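Local structure of MATE family efflux transporter (Vibrio cholerae, 6IDP) at residues A[52-55]-A[56-59]; A[157-160]-A[161-165]; A[175-178]-A[179-183]; A[209-213]-A[214-218]. The protein probably exports drugs and other toxic compounds across the bacterial membrane as a MATE-family multidrug transporter that changes conformation in an H+-dependent way. All blocks are in the same frame, centred on the assembly; numbering follows the deposited sequence.

Contact 1: A[52-55]-A[56-59]; sequences FTMP and IQMV
Thr53 and Met54 offer backbone acceptors near the start of helix 54-80, and the amide of Gln57 is shared between them. Gln57 N makes weak bonds to Thr53 O and to Met54 O, both of them strongly bent, whereas Met58 N reaches Met54 O at 3.0 Å in a better helical bond, with an N-H...O angle of 151°. Val59 N follows with a long, weak bond of 3.4 Å to Pro55 O. Proline suits this first turn because its ring nitrogen has no hydrogen to give and an amide at the start of a helix has no earlier turn to bond.

Carbon atoms pack around these carbonyls. Ile56 CG2, held between its own backbone N and carbonyl carbon, is turned back over Thr53 O at 3.1 Å, and it also makes an apolar contact with the methyl CG2 of Thr53 at 3.9 Å. The two beta-branched chains pass each other at a slant. Met58 brings its CG to 3.4 Å from Met54 O.

Of the longer side chains, Met54 and Gln57 run side by side in the same direction, with Met54 SD 3.6 Å from Gln57 OE1; a bound monoolein lies about 4 Å from the Gln57 side chain.

The hydroxyl of Thr53 is bonded to Ala49 O, in the helix before. Thr53, Ile56 and Gln57 pack on Trp137 of helix 124-156, Ile56 also touches Leu116 of helix 113-119, and Pro55 rests on Leu120 in the loop after it.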
ATOM      1  N   PHE A  52     -14.022  13.985   3.807  1.00 70.34           N
ATOM      2  CA  PHE A  52     -14.067  13.541   5.197  1.00 71.15           C
ATOM      3  C   PHE A  52     -14.133  12.017   5.304  1.00 64.30           C
ATOM      4  O   PHE A  52     -14.131  11.468   6.405  1.00 66.63           O
ATOM      5  CB  PHE A  52     -15.265  14.162   5.924  1.00 73.74           C
ATOM      6  CG  PHE A  52     -15.085  15.615   6.270  1.00 76.53           C
ATOM      7  CD1 PHE A  52     -14.436  15.989   7.436  1.00 78.98           C
ATOM      8  CD2 PHE A  52     -15.578  16.607   5.436  1.00 82.26           C
ATOM      9  CE1 PHE A  52     -14.274  17.326   7.757  1.00 87.06           C
ATOM     10  CE2 PHE A  52     -15.419  17.943   5.752  1.00 84.33           C
ATOM     11  CZ  PHE A  52     -14.769  18.303   6.914  1.00 86.23           C
ATOM     12  N   THR A  53     -14.195  11.339   4.163  1.00 61.43           N
ATOM     13  CA  THR A  53     -14.254   9.881   4.144  1.00 63.13           C
ATOM     14  C   THR A  53     -12.858   9.294   3.922  1.00 64.22           C
ATOM     15  O   THR A  53     -12.602   8.132   4.235  1.00 64.17           O
ATOM     16  CB  THR A  53     -15.225   9.369   3.052  1.00 56.51           C
ATOM     17  OG1 THR A  53     -16.433  10.142   3.082  1.00 61.64           O
ATOM     18  CG2 THR A  53     -15.567   7.901   3.271  1.00 52.12           C
ATOM     19  N   MET A  54     -11.957  10.112   3.389  1.00 68.53           N
ATOM     20  CA  MET A  54     -10.573   9.696   3.163  1.00 71.93           C
ATOM     21  C   MET A  54      -9.842   9.220   4.434  1.00 72.15           C
ATOM     22  O   MET A  54      -9.174   8.186   4.396  1.00 73.47           O
ATOM     23  CB  MET A  54      -9.783  10.831   2.503  1.00 78.05           C
ATOM     24  CG  MET A  54     -10.191  11.116   1.063  1.00 84.07           C
ATOM     25  SD  MET A  54     -10.229   9.626   0.046  1.00157.73           S
ATOM     26  CE  MET A  54     -10.484  10.327  -1.583  1.00103.95           C
ATOM     27  N   PRO A  55      -9.960   9.955   5.559  1.00 74.95           N
ATOM     28  CA  PRO A  55      -9.240   9.472   6.747  1.00 74.95           C
ATOM     29  C   PRO A  55      -9.772   8.146   7.289  1.00 73.73           C
ATOM     30  O   PRO A  55      -8.980   7.318   7.739  1.00 75.85           O
ATOM     31  CB  PRO A  55      -9.452  10.596   7.767  1.00 79.84           C
ATOM     32  CG  PRO A  55     -10.686  11.287   7.319  1.00 77.16           C
ATOM     33  CD  PRO A  55     -10.637  11.238   5.826  1.00 76.95           C
ATOM     34  N   ILE A  56     -11.085   7.946   7.247  1.00 75.40           N
ATOM     35  CA  ILE A  56     -11.666   6.698   7.726  1.00 74.44           C
ATOM     36  C   ILE A  56     -11.294   5.561   6.774  1.00 61.63           C
ATOM     37  O   ILE A  56     -11.276   4.394   7.162  1.00 59.53           O
ATOM     38  CB  ILE A  56     -13.208   6.799   7.876  1.00 95.26           C
ATOM     39  CG1 ILE A  56     -13.708   5.849   8.965  1.00 93.68           C
ATOM     40  CG2 ILE A  56     -13.917   6.533   6.559  1.00 93.28           C
ATOM     41  CD1 ILE A  56     -13.197   6.186  10.345  1.00 95.60           C
ATOM     42  N   GLN A  57     -10.973   5.916   5.533  1.00 53.13           N
ATOM     43  CA  GLN A  57     -10.550   4.942   4.536  1.00 48.99           C
ATOM     44  C   GLN A  57      -9.133   4.459   4.814  1.00 46.06           C
ATOM     45  O   GLN A  57      -8.841   3.271   4.686  1.00 42.45           O
ATOM     46  CB  GLN A  57     -10.631   5.537   3.130  1.00 50.40           C
ATOM     47  CG  GLN A  57     -10.311   4.556   2.014  1.00 55.53           C
ATOM     48  CD  GLN A  57     -10.282   5.222   0.654  1.00 68.43           C
ATOM     49  OE1 GLN A  57      -9.515   6.156   0.425  1.00 74.62           O
ATOM     50  NE2 GLN A  57     -11.128   4.750  -0.256  1.00 73.91           N
ATOM     51  N   MET A  58      -8.258   5.388   5.192  1.00 46.22           N
ATOM     52  CA  MET A  58      -6.869   5.055   5.491  1.00 53.37           C
ATOM     53  C   MET A  58      -6.782   4.031   6.614  1.00 53.36           C
ATOM     54  O   MET A  58      -5.940   3.132   6.583  1.00 50.33           O
ATOM     55  CB  MET A  58      -6.080   6.306   5.875  1.00 62.24           C
ATOM     56  CG  MET A  58      -5.867   7.294   4.743  1.00 68.20           C
ATOM     57  SD  MET A  58      -4.603   8.505   5.175  1.00107.59           S
ATOM     58  CE  MET A  58      -5.186   9.036   6.782  1.00 63.16           C
ATOM     59  N   VAL A  59      -7.660   4.178   7.601  1.00 55.00           N
ATOM     60  CA  VAL A  59      -7.718   3.257   8.727  1.00 59.08           C
ATOM     61  C   VAL A  59      -8.095   1.847   8.275  1.00 58.49           C
ATOM     62  O   VAL A  59      -7.448   0.874   8.663  1.00 59.16           O
ATOM     63  CB  VAL A  59      -8.719   3.746   9.791  1.00 63.05           C
ATOM     64  CG1 VAL A  59      -9.048   2.634  10.776  1.00 61.50           C
ATOM     65  CG2 VAL A  59      -8.161   4.963  10.515  1.00 64.50           C
TER

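Contact 2: A[157-160]-A[161-165]; sequences NGNT and LLPGT
The flat carboxamide of Asn159 meets the first turn of helix 161-184 through its oxygen: Leu162 N lies in the carbonyl plane, 2.9 Å from Asn159 OD1, and the bond is nearly straight at 167°. With chi1 at -173° the amide swings away from its own backbone N and over toward the helix start, where OD1 also lies 3.3 Å from Leu162 CB. Trp216 of a later loop packs on the Asn159 side chain. Pro163 brings CG and CD against two carbonyls, with CG 3.3 Å from Thr160 O and CD 3.5 Å from Asn159 O; a residue without an N-H fits a first turn well.

This is a short loop between two helices. Helix 124-156 ends in a Schellman motif whose C-prime residue, Gly158, has positive phi, and Asn159 then caps the next helix. Asparagine is apt because its short side chain can reach an N-H that has no preceding turn to serve it.

Helical bonding takes over at Gly164 N, 2.9 Å from Thr160 O; glycine has no CB to crowd that oxygen. Leu161 O receives both Thr165 N and, at 2.9 Å, Thr165 OG1, from opposite faces of its plane. The Thr160 hydroxyl is hydrogen-bonded to Met17 O of helix 5-39, while Leu162 and Pro163 pack on Cys154 of helix 124-156.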
ATOM      1  N   ASN A 157       0.166 -18.289  -1.757  1.00 25.55           N
ATOM      2  CA  ASN A 157       0.365 -19.550  -2.460  1.00 25.08           C
ATOM      3  C   ASN A 157       1.134 -19.373  -3.769  1.00 28.27           C
ATOM      4  O   ASN A 157       1.074 -20.229  -4.651  1.00 30.18           O
ATOM      5  CB  ASN A 157      -0.981 -20.218  -2.733  1.00 26.95           C
ATOM      6  CG  ASN A 157      -1.582 -20.846  -1.490  1.00 29.30           C
ATOM      7  OD1 ASN A 157      -1.445 -22.047  -1.264  1.00 31.18           O
ATOM      8  ND2 ASN A 157      -2.245 -20.033  -0.674  1.00 21.47           N
ATOM      9  N   GLY A 158       1.841 -18.253  -3.893  1.00 31.20           N
ATOM     10  CA  GLY A 158       2.729 -18.020  -5.019  1.00 28.42           C
ATOM     11  C   GLY A 158       2.058 -17.639  -6.325  1.00 30.34           C
ATOM     12  O   GLY A 158       2.612 -17.867  -7.399  1.00 33.93           O
ATOM     13  N   ASN A 159       0.870 -17.052  -6.241  1.00 29.27           N
ATOM     14  CA  ASN A 159       0.151 -16.641  -7.440  1.00 27.98           C
ATOM     15  C   ASN A 159      -0.190 -15.157  -7.406  1.00 26.63           C
ATOM     16  O   ASN A 159      -0.979 -14.714  -6.571  1.00 28.96           O
ATOM     17  CB  ASN A 159      -1.123 -17.477  -7.611  1.00 26.50           C
ATOM     18  CG  ASN A 159      -1.833 -17.209  -8.933  1.00 29.24           C
ATOM     19  OD1 ASN A 159      -2.129 -16.065  -9.276  1.00 34.30           O
ATOM     20  ND2 ASN A 159      -2.104 -18.269  -9.679  1.00 26.37           N
ATOM     21  N   THR A 160       0.407 -14.398  -8.322  1.00 22.84           N
ATOM     22  CA  THR A 160       0.115 -12.973  -8.461  1.00 32.95           C
ATOM     23  C   THR A 160      -0.661 -12.679  -9.746  1.00 32.45           C
ATOM     24  O   THR A 160      -1.281 -11.625  -9.877  1.00 36.57           O
ATOM     25  CB  THR A 160       1.404 -12.124  -8.451  1.00 35.63           C
ATOM     26  OG1 THR A 160       2.298 -12.597  -9.465  1.00 36.47           O
ATOM     27  CG2 THR A 160       2.091 -12.207  -7.097  1.00 32.53           C
ATOM     28  N   LEU A 161      -0.621 -13.615 -10.691  1.00 28.63           N
ATOM     29  CA  LEU A 161      -1.275 -13.427 -11.982  1.00 34.71           C
ATOM     30  C   LEU A 161      -2.784 -13.268 -11.824  1.00 37.59           C
ATOM     31  O   LEU A 161      -3.390 -12.390 -12.436  1.00 36.01           O
ATOM     32  CB  LEU A 161      -0.964 -14.600 -12.919  1.00 36.21           C
ATOM     33  CG  LEU A 161      -1.506 -14.504 -14.349  1.00 40.88           C
ATOM     34  CD1 LEU A 161      -1.004 -13.239 -15.029  1.00 32.89           C
ATOM     35  CD2 LEU A 161      -1.120 -15.735 -15.155  1.00 47.36           C
ATOM     36  N   LEU A 162      -3.386 -14.116 -10.995  1.00 37.16           N
ATOM     37  CA  LEU A 162      -4.833 -14.082 -10.796  1.00 36.83           C
ATOM     38  C   LEU A 162      -5.300 -12.807 -10.071  1.00 33.73           C
ATOM     39  O   LEU A 162      -6.235 -12.156 -10.538  1.00 31.81           O
ATOM     40  CB  LEU A 162      -5.299 -15.335 -10.043  1.00 35.87           C
ATOM     41  CG  LEU A 162      -6.799 -15.483  -9.777  1.00 37.45           C
ATOM     42  CD1 LEU A 162      -7.589 -15.435 -11.075  1.00 34.82           C
ATOM     43  CD2 LEU A 162      -7.071 -16.780  -9.029  1.00 36.22           C
ATOM     44  N   PRO A 163      -4.665 -12.443  -8.937  1.00 33.75           N
ATOM     45  CA  PRO A 163      -5.074 -11.159  -8.354  1.00 34.82           C
ATOM     46  C   PRO A 163      -4.761  -9.968  -9.255  1.00 35.82           C
ATOM     47  O   PRO A 163      -5.552  -9.028  -9.311  1.00 41.25           O
ATOM     48  CB  PRO A 163      -4.264 -11.081  -7.051  1.00 34.11           C
ATOM     49  CG  PRO A 163      -3.169 -12.069  -7.204  1.00 38.26           C
ATOM     50  CD  PRO A 163      -3.726 -13.159  -8.055  1.00 29.81           C
ATOM     51  N   GLY A 164      -3.629 -10.010  -9.950  1.00 32.00           N
ATOM     52  CA  GLY A 164      -3.254  -8.935 -10.851  1.00 31.50           C
ATOM     53  C   GLY A 164      -4.266  -8.755 -11.966  1.00 38.67           C
ATOM     54  O   GLY A 164      -4.675  -7.638 -12.282  1.00 35.61           O
ATOM     55  N   THR A 165      -4.679  -9.872 -12.554  1.00 42.58           N
ATOM     56  CA  THR A 165      -5.657  -9.862 -13.632  1.00 39.91           C
ATOM     57  C   THR A 165      -7.008  -9.339 -13.153  1.00 37.87           C
ATOM     58  O   THR A 165      -7.651  -8.541 -13.836  1.00 40.04           O
ATOM     59  CB  THR A 165      -5.826 -11.274 -14.232  1.00 39.27           C
ATOM     60  OG1 THR A 165      -4.618 -11.651 -14.903  1.00 40.72           O
ATOM     61  CG2 THR A 165      -6.977 -11.311 -15.226  1.00 43.68           C
TER

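Contact 3: A[175-178]-A[179-183]; sequences LILD and PIFIF
Leu177 and Phe181 lie side by side one turn apart on helix 161-184, with Leu177 CD2 4.1 Å from Phe181 CE2. The ring sets its edge against the backbone of the turn below: Leu177 O sits in the ring plane, 3.3 Å from Phe181 CD2. That same oxygen accepts the N-H of Phe181 at 3.1 Å, nearly in line with its C=O bond. The next pair repeats the pattern, Ile182 N giving a 3.0 Å bond to Asp178 O while Ile182 CG1 comes within 3.1 Å of the same atom. Ile182 CD1 runs on alongside the carboxylate, 4.0 Å from Asp178 OD1, so an apolar branch flanks the acid. At Asp178, a chi1 of -119° lies away from the staggered positions and places the carboxylate beside that branch.

Pro179 stands at a kink in the helix. Lacking an N-H, it cannot bond to the turn before, and its CD stands 3.2 Å from Leu175 O; a wider, pi-type turn follows at 180-183.

Farther out, Asp178 OD2 lies close to Asp35 OD1, an acidic pair inside the N-terminal half, consistent with the acidic residues implicated in H+ coupling in related MATE transporters. Phe181 makes an edge-to-face contact with Phe185 just beyond the helix. Asp178 touches Phe31 and Phe38 of helix 5-39 and Ala195 of helix 189-213, while Leu177 and Phe181 both rest on Ile198 of helix 189-213.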
ATOM      1  N   LEU A 175     -15.024   1.363 -13.670  1.00 49.00           N
ATOM      2  CA  LEU A 175     -14.963   2.533 -14.543  1.00 48.96           C
ATOM      3  C   LEU A 175     -16.243   2.651 -15.367  1.00 49.81           C
ATOM      4  O   LEU A 175     -16.794   3.737 -15.518  1.00 56.40           O
ATOM      5  CB  LEU A 175     -13.736   2.449 -15.457  1.00 49.67           C
ATOM      6  CG  LEU A 175     -13.289   3.680 -16.256  1.00 63.37           C
ATOM      7  CD1 LEU A 175     -14.016   3.790 -17.595  1.00 65.25           C
ATOM      8  CD2 LEU A 175     -13.437   4.961 -15.438  1.00 65.96           C
ATOM      9  N   ILE A 176     -16.716   1.522 -15.886  1.00 59.24           N
ATOM     10  CA  ILE A 176     -17.930   1.488 -16.697  1.00 60.76           C
ATOM     11  C   ILE A 176     -19.187   1.759 -15.870  1.00 60.16           C
ATOM     12  O   ILE A 176     -20.067   2.508 -16.293  1.00 62.64           O
ATOM     13  CB  ILE A 176     -18.085   0.126 -17.410  1.00 58.36           C
ATOM     14  CG1 ILE A 176     -16.917  -0.114 -18.367  1.00 62.30           C
ATOM     15  CG2 ILE A 176     -19.405   0.060 -18.161  1.00 56.45           C
ATOM     16  CD1 ILE A 176     -16.970  -1.458 -19.068  1.00 61.20           C
ATOM     17  N   LEU A 177     -19.268   1.150 -14.691  1.00 54.61           N
ATOM     18  CA  LEU A 177     -20.451   1.276 -13.844  1.00 51.75           C
ATOM     19  C   LEU A 177     -20.546   2.640 -13.163  1.00 52.41           C
ATOM     20  O   LEU A 177     -21.631   3.068 -12.766  1.00 49.68           O
ATOM     21  CB  LEU A 177     -20.465   0.170 -12.786  1.00 42.14           C
ATOM     22  CG  LEU A 177     -20.651  -1.255 -13.314  1.00 45.30           C
ATOM     23  CD1 LEU A 177     -20.516  -2.274 -12.192  1.00 46.18           C
ATOM     24  CD2 LEU A 177     -21.995  -1.394 -14.010  1.00 48.84           C
ATOM     25  N   ASP A 178     -19.408   3.318 -13.039  1.00 56.49           N
ATOM     26  CA  ASP A 178     -19.334   4.586 -12.318  1.00 61.95           C
ATOM     27  C   ASP A 178     -20.305   5.652 -12.851  1.00 66.97           C
ATOM     28  O   ASP A 178     -21.152   6.127 -12.097  1.00 63.88           O
ATOM     29  CB  ASP A 178     -17.894   5.124 -12.335  1.00 68.17           C
ATOM     30  CG  ASP A 178     -17.307   5.273 -10.943  1.00 68.73           C
ATOM     31  OD1 ASP A 178     -17.902   4.739  -9.983  1.00 66.83           O
ATOM     32  OD2 ASP A 178     -16.245   5.916 -10.812  1.00 74.05           O
ATOM     33  N   PRO A 179     -20.211   6.024 -14.145  1.00 67.98           N
ATOM     34  CA  PRO A 179     -21.115   7.109 -14.550  1.00 71.84           C
ATOM     35  C   PRO A 179     -22.582   6.683 -14.619  1.00 69.16           C
ATOM     36  O   PRO A 179     -23.468   7.534 -14.539  1.00 72.67           O
ATOM     37  CB  PRO A 179     -20.597   7.491 -15.937  1.00 68.98           C
ATOM     38  CG  PRO A 179     -20.034   6.228 -16.472  1.00 66.74           C
ATOM     39  CD  PRO A 179     -19.428   5.517 -15.289  1.00 64.97           C
ATOM     40  N   ILE A 180     -22.828   5.385 -14.763  1.00 63.76           N
ATOM     41  CA  ILE A 180     -24.189   4.869 -14.859  1.00 64.67           C
ATOM     42  C   ILE A 180     -24.943   5.020 -13.539  1.00 61.78           C
ATOM     43  O   ILE A 180     -26.105   5.425 -13.519  1.00 62.30           O
ATOM     44  CB  ILE A 180     -24.197   3.384 -15.284  1.00 66.76           C
ATOM     45  CG1 ILE A 180     -23.559   3.224 -16.665  1.00 70.10           C
ATOM     46  CG2 ILE A 180     -25.615   2.830 -15.287  1.00 64.07           C
ATOM     47  CD1 ILE A 180     -23.563   1.802 -17.179  1.00 70.69           C
ATOM     48  N   PHE A 181     -24.281   4.701 -12.434  1.00 59.54           N
ATOM     49  CA  PHE A 181     -24.916   4.806 -11.125  1.00 56.33           C
ATOM     50  C   PHE A 181     -24.883   6.233 -10.590  1.00 62.36           C
ATOM     51  O   PHE A 181     -25.849   6.691  -9.979  1.00 62.24           O
ATOM     52  CB  PHE A 181     -24.255   3.851 -10.129  1.00 49.26           C
ATOM     53  CG  PHE A 181     -24.721   2.429 -10.259  1.00 48.12           C
ATOM     54  CD1 PHE A 181     -25.847   1.994  -9.580  1.00 53.51           C
ATOM     55  CD2 PHE A 181     -24.040   1.531 -11.063  1.00 46.84           C
ATOM     56  CE1 PHE A 181     -26.283   0.686  -9.698  1.00 54.17           C
ATOM     57  CE2 PHE A 181     -24.471   0.222 -11.186  1.00 49.78           C
ATOM     58  CZ  PHE A 181     -25.594  -0.200 -10.503  1.00 51.57           C
ATOM     59  N   ILE A 182     -23.780   6.935 -10.824  1.00 63.30           N
ATOM     60  CA  ILE A 182     -23.634   8.308 -10.348  1.00 67.71           C
ATOM     61  C   ILE A 182     -24.580   9.274 -11.066  1.00 70.16           C
ATOM     62  O   ILE A 182     -25.248  10.085 -10.425  1.00 73.85           O
ATOM     63  CB  ILE A 182     -22.182   8.804 -10.514  1.00 69.97           C
ATOM     64  CG1 ILE A 182     -21.246   8.017  -9.596  1.00 64.88           C
ATOM     65  CG2 ILE A 182     -22.081  10.289 -10.208  1.00 71.05           C
ATOM     66  CD1 ILE A 182     -19.774   8.268  -9.855  1.00 66.83           C
ATOM     67  N   PHE A 183     -24.652   9.172 -12.390  1.00 72.28           N
ATOM     68  CA  PHE A 183     -25.400  10.142 -13.189  1.00 77.46           C
ATOM     69  C   PHE A 183     -26.707   9.600 -13.761  1.00 77.18           C
ATOM     70  O   PHE A 183     -27.773  10.167 -13.523  1.00 78.54           O
ATOM     71  CB  PHE A 183     -24.519  10.657 -14.327  1.00 80.21           C
ATOM     72  CG  PHE A 183     -23.280  11.358 -13.859  1.00 85.83           C
ATOM     73  CD1 PHE A 183     -23.351  12.351 -12.896  1.00 92.61           C
ATOM     74  CD2 PHE A 183     -22.041  11.013 -14.369  1.00 83.58           C
ATOM     75  CE1 PHE A 183     -22.210  12.998 -12.459  1.00 93.04           C
ATOM     76  CE2 PHE A 183     -20.896  11.655 -13.935  1.00 86.44           C
ATOM     77  CZ  PHE A 183     -20.981  12.647 -12.979  1.00 90.91           C
TER

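Contact 4: A[209-213]-A[214-218]; sequences PKVAQ and RQWTS
Val211 and Trp216 close a Schellman motif that ends helix 189-213. Trp216 N gives a nearly straight bond (171°) to Val211 O, 3.0 Å away, and inside it Gln215 N reaches Ala212 O at 2.9 Å. The inner bond approaches from above the carbonyl plane, 71° out of it, rather than on a lone pair. Gln215 makes the reversal with positive phi, and its polar, exposed side chain suits a helix end at the surface.

The last helical donor, Arg214 N, is taken by Lys210 O. Ala212 O gains a second, weak partner in a water that also donates to Thr217 O, tying the turn to the extended loop residues after it. Another water accepts from Gln215 NE2 at 3.1 Å; its approach to Gln213 O is too short to be trusted.

Apolar contact fills the turn, as is usual in this motif: Val211 CG1 meets Trp216 CB and, at 3.6 Å, Thr217 CG2, whose side chain crosses the valine at about a right angle. Arg214, extended from CG to NE, runs beside Lys210 and lays NH1 3.4 Å from Lys210 CB. The charged atoms Lys210 NZ and Arg214 NH1 stay 6.1 Å apart. Trp216 packs on Val153 and Cys154 of helix 124-156, and over one face of its indole stands Arg214 CB, 3.7 Å above the plane and offset toward the rim.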
ATOM      1  N   PRO A 209     -14.228 -19.183  -5.868  1.00 35.73           N
ATOM      2  CA  PRO A 209     -14.268 -20.595  -6.274  1.00 34.84           C
ATOM      3  C   PRO A 209     -12.928 -21.105  -6.798  1.00 38.52           C
ATOM      4  O   PRO A 209     -12.648 -22.298  -6.686  1.00 33.99           O
ATOM      5  CB  PRO A 209     -15.330 -20.616  -7.382  1.00 38.44           C
ATOM      6  CG  PRO A 209     -15.403 -19.209  -7.875  1.00 38.90           C
ATOM      7  CD  PRO A 209     -15.144 -18.357  -6.677  1.00 32.48           C
ATOM      8  N   LYS A 210     -12.119 -20.218  -7.368  1.00 38.32           N
ATOM      9  CA  LYS A 210     -10.799 -20.604  -7.850  1.00 38.89           C
ATOM     10  C   LYS A 210      -9.881 -20.951  -6.681  1.00 39.27           C
ATOM     11  O   LYS A 210      -9.124 -21.921  -6.736  1.00 34.16           O
ATOM     12  CB  LYS A 210     -10.189 -19.491  -8.700  1.00 35.56           C
ATOM     13  CG  LYS A 210     -10.697 -19.454 -10.137  1.00 34.03           C
ATOM     14  CD  LYS A 210     -10.413 -18.107 -10.787  1.00 40.83           C
ATOM     15  CE  LYS A 210     -10.482 -18.191 -12.304  1.00 47.99           C
ATOM     16  NZ  LYS A 210     -11.743 -18.818 -12.781  1.00 63.14           N
ATOM     17  N   VAL A 211      -9.963 -20.156  -5.619  1.00 33.97           N
ATOM     18  CA  VAL A 211      -9.178 -20.402  -4.417  1.00 35.34           C
ATOM     19  C   VAL A 211      -9.578 -21.734  -3.776  1.00 38.94           C
ATOM     20  O   VAL A 211      -8.722 -22.510  -3.344  1.00 31.83           O
ATOM     21  CB  VAL A 211      -9.340 -19.245  -3.406  1.00 36.34           C
ATOM     22  CG1 VAL A 211      -8.823 -19.640  -2.037  1.00 38.27           C
ATOM     23  CG2 VAL A 211      -8.619 -18.002  -3.912  1.00 35.86           C
ATOM     24  N   ALA A 212     -10.877 -22.006  -3.744  1.00 36.33           N
ATOM     25  CA  ALA A 212     -11.384 -23.250  -3.179  1.00 39.00           C
ATOM     26  C   ALA A 212     -10.996 -24.461  -4.031  1.00 39.65           C
ATOM     27  O   ALA A 212     -10.630 -25.508  -3.498  1.00 45.13           O
ATOM     28  CB  ALA A 212     -12.889 -23.179  -3.025  1.00 37.01           C
ATOM     29  N   GLN A 213     -11.082 -24.310  -5.351  1.00 33.78           N
ATOM     30  CA  GLN A 213     -10.742 -25.383  -6.285  1.00 33.17           C
ATOM     31  C   GLN A 213      -9.278 -25.797  -6.137  1.00 35.12           C
ATOM     32  O   GLN A 213      -8.937 -26.975  -6.259  1.00 36.21           O
ATOM     33  CB  GLN A 213     -11.027 -24.943  -7.726  1.00 35.07           C
ATOM     34  CG  GLN A 213     -10.985 -26.060  -8.763  1.00 46.71           C
ATOM     35  CD  GLN A 213      -9.583 -26.394  -9.242  1.00 58.82           C
ATOM     36  OE1 GLN A 213      -8.709 -25.529  -9.293  1.00 63.79           O
ATOM     37  NE2 GLN A 213      -9.363 -27.657  -9.594  1.00 67.22           N
ATOM     38  N   ARG A 214      -8.420 -24.818  -5.870  1.00 32.47           N
ATOM     39  CA  ARG A 214      -6.994 -25.060  -5.702  1.00 37.27           C
ATOM     40  C   ARG A 214      -6.671 -25.469  -4.271  1.00 36.17           C
ATOM     41  O   ARG A 214      -5.509 -25.710  -3.937  1.00 34.82           O
ATOM     42  CB  ARG A 214      -6.193 -23.817  -6.089  1.00 30.41           C
ATOM     43  CG  ARG A 214      -6.248 -23.488  -7.568  1.00 35.12           C
ATOM     44  CD  ARG A 214      -5.478 -22.219  -7.864  1.00 49.36           C
ATOM     45  NE  ARG A 214      -5.397 -21.936  -9.292  1.00 65.42           N
ATOM     46  CZ  ARG A 214      -6.113 -21.004  -9.910  1.00 69.04           C
ATOM     47  NH1 ARG A 214      -6.963 -20.254  -9.225  1.00 75.96           N
ATOM     48  NH2 ARG A 214      -5.975 -20.818 -11.215  1.00 68.50           N
ATOM     49  N   GLN A 215      -7.711 -25.540  -3.442  1.00 37.66           N
ATOM     50  CA  GLN A 215      -7.597 -25.954  -2.043  1.00 34.61           C
ATOM     51  C   GLN A 215      -6.639 -25.062  -1.263  1.00 31.26           C
ATOM     52  O   GLN A 215      -5.803 -25.541  -0.499  1.00 31.87           O
ATOM     53  CB  GLN A 215      -7.162 -27.424  -1.951  1.00 35.84           C
ATOM     54  CG  GLN A 215      -8.243 -28.398  -2.399  1.00 47.86           C
ATOM     55  CD  GLN A 215      -7.751 -29.829  -2.492  1.00 64.49           C
ATOM     56  OE1 GLN A 215      -6.772 -30.209  -1.850  1.00 62.60           O
ATOM     57  NE2 GLN A 215      -8.428 -30.633  -3.304  1.00 75.42           N
ATOM     58  N   TRP A 216      -6.778 -23.755  -1.461  1.00 26.72           N
ATOM     59  CA  TRP A 216      -5.966 -22.780  -0.744  1.00 29.48           C
ATOM     60  C   TRP A 216      -6.675 -22.309   0.521  1.00 31.94           C
ATOM     61  O   TRP A 216      -6.102 -21.590   1.341  1.00 31.44           O
ATOM     62  CB  TRP A 216      -5.636 -21.595  -1.651  1.00 28.66           C
ATOM     63  CG  TRP A 216      -4.675 -21.950  -2.741  1.00 31.84           C
ATOM     64  CD1 TRP A 216      -3.944 -23.099  -2.846  1.00 31.81           C
ATOM     65  CD2 TRP A 216      -4.337 -21.153  -3.883  1.00 31.16           C
ATOM     66  NE1 TRP A 216      -3.171 -23.063  -3.981  1.00 31.33           N
ATOM     67  CE2 TRP A 216      -3.394 -21.881  -4.635  1.00 36.79           C
ATOM     68  CE3 TRP A 216      -4.741 -19.897  -4.341  1.00 34.31           C
ATOM     69  CZ2 TRP A 216      -2.846 -21.390  -5.819  1.00 37.18           C
ATOM     70  CZ3 TRP A 216      -4.197 -19.413  -5.517  1.00 36.80           C
ATOM     71  CH2 TRP A 216      -3.260 -20.157  -6.241  1.00 32.69           C
ATOM     72  N   THR A 217      -7.929 -22.723   0.667  1.00 36.21           N
ATOM     73  CA  THR A 217      -8.695 -22.469   1.880  1.00 37.55           C
ATOM     74  C   THR A 217      -9.382 -23.746   2.342  1.00 38.77           C
ATOM     75  O   THR A 217      -9.822 -24.556   1.524  1.00 38.28           O
ATOM     76  CB  THR A 217      -9.765 -21.377   1.678  1.00 37.23           C
ATOM     77  OG1 THR A 217     -10.563 -21.697   0.533  1.00 40.66           O
ATOM     78  CG2 THR A 217      -9.119 -20.014   1.483  1.00 34.71           C
ATOM     79  N   SER A 218      -9.469 -23.923   3.657  1.00 31.96           N
ATOM     80  CA  SER A 218     -10.205 -25.043   4.228  1.00 39.47           C
ATOM     81  C   SER A 218     -10.970 -24.599   5.463  1.00 38.26           C
ATOM     82  O   SER A 218     -10.505 -23.741   6.209  1.00 29.20           O
ATOM     83  CB  SER A 218      -9.263 -26.193   4.588  1.00 32.20           C
ATOM     84  OG  SER A 218      -9.963 -27.200   5.292  1.00 34.31           O
TER
HETATM   85  O   HOH W   1     -10.990 -26.880  -0.434  1.00 65.24           O
HETATM   86  O   HOH W   2     -10.126 -29.066  -5.431  1.00 49.38           O

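In the fold
All four contacts follow in series along the N-terminal half of the chain. Contact 1 lies at the N-terminal end of helix 54-80, contacts 2 and 3 at the beginning and near the end of helix 161-184, and contact 4 ends helix 189-213. Contacts 2 and 4 are neighbours, their centres 13 Å apart: Asn157 and Asn159 pack on Trp216, Leu162 on Lys210 and Arg214, joining the end of helix 189-213 and its following loop to the start of helix 161-184 and the loop before it. Centre to centre, contact 2 lies about 28 Å from contact 3 and about 27 Å from contact 1, across the chain's centre. Contact 3 marks a proline kink, the others helix ends.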